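Local coordinates for protein tyrocidine synthase 2 (Brevibacillus parabrevis, PDB 6TA8) that belongs to the nonribosomal peptide synthetases and is represented here by a stretch with a condensation domain, one of the repeated building blocks of these multidomain proteins, at residues V298-G304 with S325-L331; M277-L282 with S384-L388. All blocks are in the same frame, centred on the assembly; numbering follows the deposited sequence.

Interaction 1 of 2, residues V298-G304 with S325-L331; sequences VVINLEG and SQYPVVL
Leu302 and Tyr327 face each other as an antiparallel hydrogen-bonded pair, their side chains side by side on one face of the sheet. Leu302 CD2 lies 3.7 Å from Tyr327 CZ. The tyrosine CG sits between its own backbone N and carbonyl carbon (chi1 55°), which turns the ring back over the neighbouring strand. One ring face thereby lies against Leu302 O. One backbone bond of this pair is long and bent: Leu302 N to Tyr327 O is 3.3 Å, with an N-H...O angle of 137°. A water is bound by Tyr327 OH at 2.9 Å and weakly by Glu303 O. Ile300 and Val329 make a straighter pair, with Val329 N to Ile300 O at 2.8 Å. The two segments are neighbouring antiparallel strands of a six-stranded mixed sheet, joined by a long connection without helix or strand; 325-332 lies at one edge of the sheet. Leu331 CD1 packs on Ile300 CG1 at 3.7 Å. On the other face Gln326 and Glu303 run alongside each other, both extended beyond CG. Gln326 NE2 donates to Glu303 OE2 at 3.1 Å, from above the carboxylate plane. Ile40 and Trp43 of helix 39-46 also touch Gln326.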
ATOM      1  N   VAL A 298       4.599 -14.733 -16.523  1.00 51.05           N
ATOM      2  CA  VAL A 298       3.495 -14.070 -15.840  1.00 55.43           C
ATOM      3  C   VAL A 298       3.852 -12.600 -15.658  1.00 50.20           C
ATOM      4  O   VAL A 298       5.005 -12.259 -15.373  1.00 52.23           O
ATOM      5  CB  VAL A 298       3.172 -14.746 -14.488  1.00 51.68           C
ATOM      6  CG1 VAL A 298       4.377 -14.710 -13.553  1.00 48.46           C
ATOM      7  CG2 VAL A 298       1.957 -14.102 -13.836  1.00 50.76           C
ATOM      8  N   VAL A 299       2.865 -11.729 -15.846  1.00 52.65           N
ATOM      9  CA  VAL A 299       3.036 -10.290 -15.686  1.00 47.67           C
ATOM     10  C   VAL A 299       2.439  -9.891 -14.344  1.00 49.75           C
ATOM     11  O   VAL A 299       1.241 -10.084 -14.106  1.00 51.98           O
ATOM     12  CB  VAL A 299       2.381  -9.514 -16.839  1.00 51.03           C
ATOM     13  CG1 VAL A 299       2.558  -8.019 -16.637  1.00 48.24           C
ATOM     14  CG2 VAL A 299       2.970  -9.950 -18.173  1.00 53.05           C
ATOM     15  N   ILE A 300       3.272  -9.335 -13.469  1.00 48.46           N
ATOM     16  CA  ILE A 300       2.876  -8.958 -12.117  1.00 42.58           C
ATOM     17  C   ILE A 300       2.776  -7.441 -12.036  1.00 45.45           C
ATOM     18  O   ILE A 300       3.585  -6.723 -12.636  1.00 48.61           O
ATOM     19  CB  ILE A 300       3.873  -9.497 -11.072  1.00 44.28           C
ATOM     20  CG1 ILE A 300       4.145 -10.984 -11.310  1.00 51.16           C
ATOM     21  CG2 ILE A 300       3.354  -9.271  -9.659  1.00 49.58           C
ATOM     22  CD1 ILE A 300       2.968 -11.878 -10.998  1.00 41.84           C
ATOM     23  N   ASN A 301       1.780  -6.958 -11.294  1.00 47.42           N
ATOM     24  CA  ASN A 301       1.615  -5.528 -11.033  1.00 45.00           C
ATOM     25  C   ASN A 301       2.278  -5.224  -9.695  1.00 48.29           C
ATOM     26  O   ASN A 301       1.647  -5.261  -8.638  1.00 45.98           O
ATOM     27  CB  ASN A 301       0.140  -5.145 -11.038  1.00 49.58           C
ATOM     28  CG  ASN A 301      -0.079  -3.647 -10.940  1.00 50.50           C
ATOM     29  OD1 ASN A 301       0.235  -3.027  -9.924  1.00 54.48           O
ATOM     30  ND2 ASN A 301      -0.629  -3.059 -11.996  1.00 54.02           N
ATOM     31  N   LEU A 302       3.572  -4.920  -9.743  1.00 38.90           N
ATOM     32  CA  LEU A 302       4.331  -4.660  -8.528  1.00 43.46           C
ATOM     33  C   LEU A 302       4.200  -3.198  -8.121  1.00 42.02           C
ATOM     34  O   LEU A 302       4.191  -2.300  -8.968  1.00 44.58           O
ATOM     35  CB  LEU A 302       5.801  -5.027  -8.732  1.00 41.67           C
ATOM     36  CG  LEU A 302       6.723  -4.863  -7.521  1.00 50.11           C
ATOM     37  CD1 LEU A 302       6.589  -6.039  -6.570  1.00 51.58           C
ATOM     38  CD2 LEU A 302       8.164  -4.721  -7.967  1.00 51.71           C
ATOM     39  N   GLU A 303       4.094  -2.965  -6.817  1.00 48.87           N
ATOM     40  CA  GLU A 303       3.922  -1.627  -6.269  1.00 49.63           C
ATOM     41  C   GLU A 303       5.185  -1.198  -5.534  1.00 49.89           C
ATOM     42  O   GLU A 303       5.765  -1.975  -4.770  1.00 54.27           O
ATOM     43  CB  GLU A 303       2.721  -1.571  -5.323  1.00 45.57           C
ATOM     44  CG  GLU A 303       1.406  -1.990  -5.965  1.00 55.79           C
ATOM     45  CD  GLU A 303       0.219  -1.817  -5.036  1.00 62.02           C
ATOM     46  OE1 GLU A 303       0.432  -1.635  -3.819  1.00 53.59           O
ATOM     47  OE2 GLU A 303      -0.930  -1.862  -5.526  1.00 59.13           O
ATOM     48  N   GLY A 304       5.607   0.047  -5.773  1.00 38.67           N
ATOM     49  CA  GLY A 304       6.760   0.615  -5.116  1.00 34.49           C
ATOM     50  C   GLY A 304       6.375   1.831  -4.287  1.00 38.23           C
ATOM     51  O   GLY A 304       5.256   2.351  -4.376  1.00 51.84           O
ATOM     52  N   SER A 325       3.467   3.745  -6.600  1.00 46.89           N
ATOM     53  CA  SER A 325       3.767   3.645  -8.021  1.00 48.92           C
ATOM     54  C   SER A 325       3.556   2.207  -8.472  1.00 45.23           C
ATOM     55  O   SER A 325       4.100   1.277  -7.867  1.00 45.73           O
ATOM     56  CB  SER A 325       5.202   4.087  -8.314  1.00 48.79           C
ATOM     57  OG  SER A 325       6.130   3.088  -7.927  1.00 48.03           O
ATOM     58  N   GLN A 326       2.768   2.028  -9.527  1.00 43.03           N
ATOM     59  CA  GLN A 326       2.476   0.715 -10.081  1.00 47.75           C
ATOM     60  C   GLN A 326       3.137   0.571 -11.444  1.00 45.05           C
ATOM     61  O   GLN A 326       3.134   1.507 -12.250  1.00 38.72           O
ATOM     62  CB  GLN A 326       0.966   0.492 -10.204  1.00 43.36           C
ATOM     63  CG  GLN A 326       0.246   0.363  -8.870  1.00 51.67           C
ATOM     64  CD  GLN A 326      -1.260   0.281  -9.026  1.00 54.83           C
ATOM     65  OE1 GLN A 326      -1.827   0.816  -9.978  1.00 50.53           O
ATOM     66  NE2 GLN A 326      -1.917  -0.389  -8.086  1.00 55.73           N
ATOM     67  N   TYR A 327       3.705  -0.611 -11.699  1.00 41.32           N
ATOM     68  CA  TYR A 327       4.379  -0.871 -12.962  1.00 42.37           C
ATOM     69  C   TYR A 327       4.455  -2.369 -13.181  1.00 40.39           C
ATOM     70  O   TYR A 327       4.703  -3.108 -12.220  1.00 40.66           O
ATOM     71  CB  TYR A 327       5.785  -0.259 -12.985  1.00 44.46           C
ATOM     72  CG  TYR A 327       6.682  -0.693 -11.847  1.00 42.61           C
ATOM     73  CD1 TYR A 327       6.568  -0.116 -10.590  1.00 41.30           C
ATOM     74  CD2 TYR A 327       7.655  -1.667 -12.035  1.00 45.10           C
ATOM     75  CE1 TYR A 327       7.384  -0.504  -9.549  1.00 42.16           C
ATOM     76  CE2 TYR A 327       8.481  -2.060 -10.997  1.00 44.84           C
ATOM     77  CZ  TYR A 327       8.340  -1.474  -9.757  1.00 45.35           C
ATOM     78  OH  TYR A 327       9.157  -1.854  -8.718  1.00 50.17           O
ATOM     79  N   PRO A 328       4.257  -2.850 -14.407  1.00 39.95           N
ATOM     80  CA  PRO A 328       4.288  -4.296 -14.646  1.00 37.26           C
ATOM     81  C   PRO A 328       5.707  -4.843 -14.685  1.00 47.18           C
ATOM     82  O   PRO A 328       6.630  -4.211 -15.206  1.00 46.20           O
ATOM     83  CB  PRO A 328       3.600  -4.438 -16.008  1.00 42.63           C
ATOM     84  CG  PRO A 328       3.887  -3.149 -16.696  1.00 43.49           C
ATOM     85  CD  PRO A 328       3.913  -2.092 -15.622  1.00 44.34           C
ATOM     86  N   VAL A 329       5.870  -6.037 -14.122  1.00 48.71           N
ATOM     87  CA  VAL A 329       7.133  -6.765 -14.125  1.00 45.03           C
ATOM     88  C   VAL A 329       6.894  -8.110 -14.795  1.00 54.26           C
ATOM     89  O   VAL A 329       5.912  -8.797 -14.485  1.00 45.98           O
ATOM     90  CB  VAL A 329       7.690  -6.946 -12.701  1.00 50.62           C
ATOM     91  CG1 VAL A 329       8.922  -7.841 -12.713  1.00 48.02           C
ATOM     92  CG2 VAL A 329       8.014  -5.595 -12.082  1.00 47.03           C
ATOM     93  N   VAL A 330       7.781  -8.483 -15.712  1.00 48.31           N
ATOM     94  CA  VAL A 330       7.641  -9.700 -16.502  1.00 50.24           C
ATOM     95  C   VAL A 330       8.605 -10.740 -15.948  1.00 58.31           C
ATOM     96  O   VAL A 330       9.825 -10.623 -16.107  1.00 54.37           O
ATOM     97  CB  VAL A 330       7.899  -9.435 -17.991  1.00 42.04           C
ATOM     98  CG1 VAL A 330       7.793 -10.727 -18.788  1.00 39.99           C
ATOM     99  CG2 VAL A 330       6.920  -8.399 -18.509  1.00 43.67           C
ATOM    100  N   LEU A 331       8.059 -11.764 -15.297  1.00 50.80           N
ATOM    101  CA  LEU A 331       8.857 -12.858 -14.765  1.00 51.47           C
ATOM    102  C   LEU A 331       9.029 -13.943 -15.820  1.00 53.30           C
ATOM    103  O   LEU A 331       8.135 -14.194 -16.632  1.00 49.25           O
ATOM    104  CB  LEU A 331       8.204 -13.444 -13.513  1.00 61.58           C
ATOM    105  CG  LEU A 331       7.908 -12.454 -12.385  1.00 53.00           C
ATOM    106  CD1 LEU A 331       7.194 -13.148 -11.236  1.00 54.48           C
ATOM    107  CD2 LEU A 331       9.191 -11.795 -11.906  1.00 50.37           C
TER
HETATM  108  O   HOH W   1       8.877  -2.265  -5.884  1.00 42.21           O

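Interaction 2 of 2, residues M277-L282 with S384-L388; sequences MNDLLL and SFNYL
Met277 lies across the ring of Tyr387, the two side chains at about a right angle. Its CG sits over one face, 3.5 Å from the centroid of the Tyr387 ring and 17° off the ring normal, a CH-pi contact. The methionine puts CG anti to its backbone N (chi1 177°). It then bends at chi2 and chi3, and this folds the chain over the phenol end of the ring. The sulfur makes an oblique Met-aromatic contact. CE ends beside the hydroxyl, with Met277 CE 3.4 Å from Tyr387 OH.

Phe385 is held in a similar way further along the helix. Leu282 CD2 stands over one face, 4.1 Å from the centroid of the Phe385 ring, in a second CH-pi contact. Both aromatic residues have CG anti to the backbone N, and both rings reach out from the strand to the helix. Leu281 serves the two rings at once. Its CB meets Phe385 CZ at 3.8 Å, while its CD1 lies 3.7 Å from Tyr387 CD1. Asn278 OD1 approaches the edge of the Phe385 ring, near its plane, 4.1 Å from Phe385 CE2. The amide is turned steeply against both rings. No hydrogen bond joins the two segments, and the contact rests on packing alone.

Leu459 and Tyr455 of helix 445-466 touch Leu281 and Phe385, respectively, and the hydroxyl of Tyr455 is hydrogen-bonded to Leu281 O. The segment axes run at 139° and come no closer than 10.1 Å. This is the packing of a helix on the face of a mixed beta-sheet, the alpha/beta layering of a condensation-domain lobe.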
ATOM      1  N   MET A 277      15.087  -7.691  -0.755  1.00 68.38           N
ATOM      2  CA  MET A 277      13.916  -8.489  -0.407  1.00 57.99           C
ATOM      3  C   MET A 277      13.064  -8.797  -1.632  1.00 53.10           C
ATOM      4  O   MET A 277      12.584  -9.925  -1.795  1.00 53.59           O
ATOM      5  CB  MET A 277      13.084  -7.768   0.650  1.00 61.34           C
ATOM      6  CG  MET A 277      11.812  -8.503   1.020  1.00 63.92           C
ATOM      7  SD  MET A 277      12.143 -10.002   1.962  1.00 69.14           S
ATOM      8  CE  MET A 277      12.959  -9.310   3.396  1.00 70.34           C
ATOM      9  N   ASN A 278      12.868  -7.810  -2.507  1.00 59.79           N
ATOM     10  CA  ASN A 278      11.991  -7.993  -3.657  1.00 59.54           C
ATOM     11  C   ASN A 278      12.539  -9.000  -4.661  1.00 59.25           C
ATOM     12  O   ASN A 278      11.762  -9.558  -5.441  1.00 57.10           O
ATOM     13  CB  ASN A 278      11.745  -6.650  -4.345  1.00 59.32           C
ATOM     14  CG  ASN A 278      10.590  -5.884  -3.728  1.00 62.52           C
ATOM     15  OD1 ASN A 278       9.493  -6.418  -3.566  1.00 55.80           O
ATOM     16  ND2 ASN A 278      10.833  -4.626  -3.376  1.00 61.89           N
ATOM     17  N   ASP A 279      13.850  -9.249  -4.658  1.00 59.26           N
ATOM     18  CA  ASP A 279      14.423 -10.204  -5.601  1.00 54.35           C
ATOM     19  C   ASP A 279      14.027 -11.633  -5.248  1.00 57.40           C
ATOM     20  O   ASP A 279      13.599 -12.403  -6.117  1.00 54.00           O
ATOM     21  CB  ASP A 279      15.946 -10.062  -5.635  1.00 62.40           C
ATOM     22  CG  ASP A 279      16.397  -8.759  -6.265  1.00 68.84           C
ATOM     23  OD1 ASP A 279      15.663  -8.225  -7.122  1.00 63.74           O
ATOM     24  OD2 ASP A 279      17.489  -8.270  -5.904  1.00 70.38           O
ATOM     25  N   LEU A 280      14.160 -12.006  -3.974  1.00 53.53           N
ATOM     26  CA  LEU A 280      13.877 -13.376  -3.563  1.00 53.19           C
ATOM     27  C   LEU A 280      12.380 -13.660  -3.525  1.00 57.89           C
ATOM     28  O   LEU A 280      11.951 -14.775  -3.845  1.00 59.71           O
ATOM     29  CB  LEU A 280      14.505 -13.651  -2.197  1.00 59.21           C
ATOM     30  CG  LEU A 280      16.000 -13.345  -2.079  1.00 60.10           C
ATOM     31  CD1 LEU A 280      16.497 -13.618  -0.668  1.00 68.78           C
ATOM     32  CD2 LEU A 280      16.794 -14.148  -3.098  1.00 52.76           C
ATOM     33  N   LEU A 281      11.571 -12.670  -3.141  1.00 56.99           N
ATOM     34  CA  LEU A 281      10.131 -12.888  -3.056  1.00 51.37           C
ATOM     35  C   LEU A 281       9.498 -13.034  -4.433  1.00 54.89           C
ATOM     36  O   LEU A 281       8.527 -13.784  -4.588  1.00 52.26           O
ATOM     37  CB  LEU A 281       9.469 -11.742  -2.290  1.00 54.70           C
ATOM     38  CG  LEU A 281       9.752 -11.679  -0.789  1.00 56.41           C
ATOM     39  CD1 LEU A 281       8.944 -10.569  -0.138  1.00 55.56           C
ATOM     40  CD2 LEU A 281       9.459 -13.017  -0.130  1.00 55.85           C
ATOM     41  N   LEU A 282      10.023 -12.332  -5.439  1.00 51.57           N
ATOM     42  CA  LEU A 282       9.469 -12.442  -6.784  1.00 53.71           C
ATOM     43  C   LEU A 282       9.980 -13.676  -7.515  1.00 57.92           C
ATOM     44  O   LEU A 282       9.285 -14.204  -8.391  1.00 55.69           O
ATOM     45  CB  LEU A 282       9.786 -11.182  -7.592  1.00 53.51           C
ATOM     46  CG  LEU A 282       9.000  -9.925  -7.209  1.00 53.04           C
ATOM     47  CD1 LEU A 282       9.324  -8.778  -8.155  1.00 52.09           C
ATOM     48  CD2 LEU A 282       7.506 -10.209  -7.194  1.00 45.22           C
ATOM     49  N   SER A 384      -1.214  -8.764  -8.404  1.00 45.32           N
ATOM     50  CA  SER A 384      -0.616  -7.592  -7.782  1.00 45.30           C
ATOM     51  C   SER A 384       0.239  -8.034  -6.604  1.00 48.15           C
ATOM     52  O   SER A 384      -0.204  -8.839  -5.777  1.00 55.90           O
ATOM     53  CB  SER A 384      -1.690  -6.604  -7.321  1.00 48.49           C
ATOM     54  OG  SER A 384      -1.105  -5.445  -6.753  1.00 52.76           O
ATOM     55  N   PHE A 385       1.461  -7.514  -6.533  1.00 40.58           N
ATOM     56  CA  PHE A 385       2.382  -7.807  -5.446  1.00 43.39           C
ATOM     57  C   PHE A 385       2.780  -6.514  -4.749  1.00 46.08           C
ATOM     58  O   PHE A 385       2.934  -5.472  -5.393  1.00 50.18           O
ATOM     59  CB  PHE A 385       3.633  -8.536  -5.950  1.00 48.18           C
ATOM     60  CG  PHE A 385       4.461  -9.145  -4.855  1.00 51.16           C
ATOM     61  CD1 PHE A 385       4.186 -10.418  -4.385  1.00 46.02           C
ATOM     62  CD2 PHE A 385       5.513  -8.442  -4.289  1.00 44.50           C
ATOM     63  CE1 PHE A 385       4.945 -10.979  -3.377  1.00 49.61           C
ATOM     64  CE2 PHE A 385       6.276  -8.997  -3.281  1.00 39.71           C
ATOM     65  CZ  PHE A 385       5.991 -10.268  -2.825  1.00 48.55           C
ATOM     66  N   ASN A 386       2.947  -6.591  -3.431  1.00 54.70           N
ATOM     67  CA  ASN A 386       3.303  -5.426  -2.626  1.00 48.60           C
ATOM     68  C   ASN A 386       3.986  -5.907  -1.357  1.00 50.52           C
ATOM     69  O   ASN A 386       3.387  -6.651  -0.575  1.00 52.26           O
ATOM     70  CB  ASN A 386       2.066  -4.590  -2.287  1.00 52.80           C
ATOM     71  CG  ASN A 386       2.399  -3.362  -1.461  1.00 59.12           C
ATOM     72  OD1 ASN A 386       3.527  -2.869  -1.489  1.00 63.41           O
ATOM     73  ND2 ASN A 386       1.417  -2.861  -0.723  1.00 61.27           N
ATOM     74  N   TYR A 387       5.230  -5.482  -1.155  1.00 45.76           N
ATOM     75  CA  TYR A 387       5.985  -5.792   0.052  1.00 44.85           C
ATOM     76  C   TYR A 387       5.928  -4.591   0.986  1.00 51.49           C
ATOM     77  O   TYR A 387       6.394  -3.502   0.632  1.00 51.65           O
ATOM     78  CB  TYR A 387       7.433  -6.150  -0.279  1.00 53.15           C
ATOM     79  CG  TYR A 387       8.283  -6.398   0.945  1.00 54.73           C
ATOM     80  CD1 TYR A 387       8.040  -7.488   1.770  1.00 56.67           C
ATOM     81  CD2 TYR A 387       9.322  -5.541   1.279  1.00 54.89           C
ATOM     82  CE1 TYR A 387       8.810  -7.720   2.893  1.00 60.22           C
ATOM     83  CE2 TYR A 387      10.099  -5.764   2.401  1.00 55.63           C
ATOM     84  CZ  TYR A 387       9.838  -6.854   3.204  1.00 58.80           C
ATOM     85  OH  TYR A 387      10.609  -7.083   4.321  1.00 61.15           O
ATOM     86  N   LEU A 388       5.362  -4.790   2.175  1.00 55.70           N
ATOM     87  CA  LEU A 388       5.131  -3.696   3.108  1.00 47.30           C
ATOM     88  C   LEU A 388       6.310  -3.431   4.035  1.00 47.67           C
ATOM     89  O   LEU A 388       6.359  -2.364   4.656  1.00 49.56           O
ATOM     90  CB  LEU A 388       3.881  -3.980   3.947  1.00 55.91           C
ATOM     91  CG  LEU A 388       2.580  -4.168   3.163  1.00 57.31           C
ATOM     92  CD1 LEU A 388       1.645  -5.123   3.887  1.00 56.68           C
ATOM     93  CD2 LEU A 388       1.899  -2.829   2.918  1.00 55.33           C
TER

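How the interactions relate
Interactions 1 and 2 share one six-stranded sheet. Strand 297-304 pairs on one side with 325-332, antiparallel, and on the other with 383-390, parallel. Asn301 O and Phe385 N are 3.1 Å apart, as are Glu303 N and Phe385 O; both are probable hydrogen bonds. The centres of the two contacts lie about 10 Å apart. Helix 277-293 is followed in the chain by strand 297-304, so the chain passes from the helical layer of interaction 2 into the sheet of interaction 1. Phe385 also touches Ile300 and Leu302. It thus links the helix packing with the sheet face that carries Ile300 and Leu302.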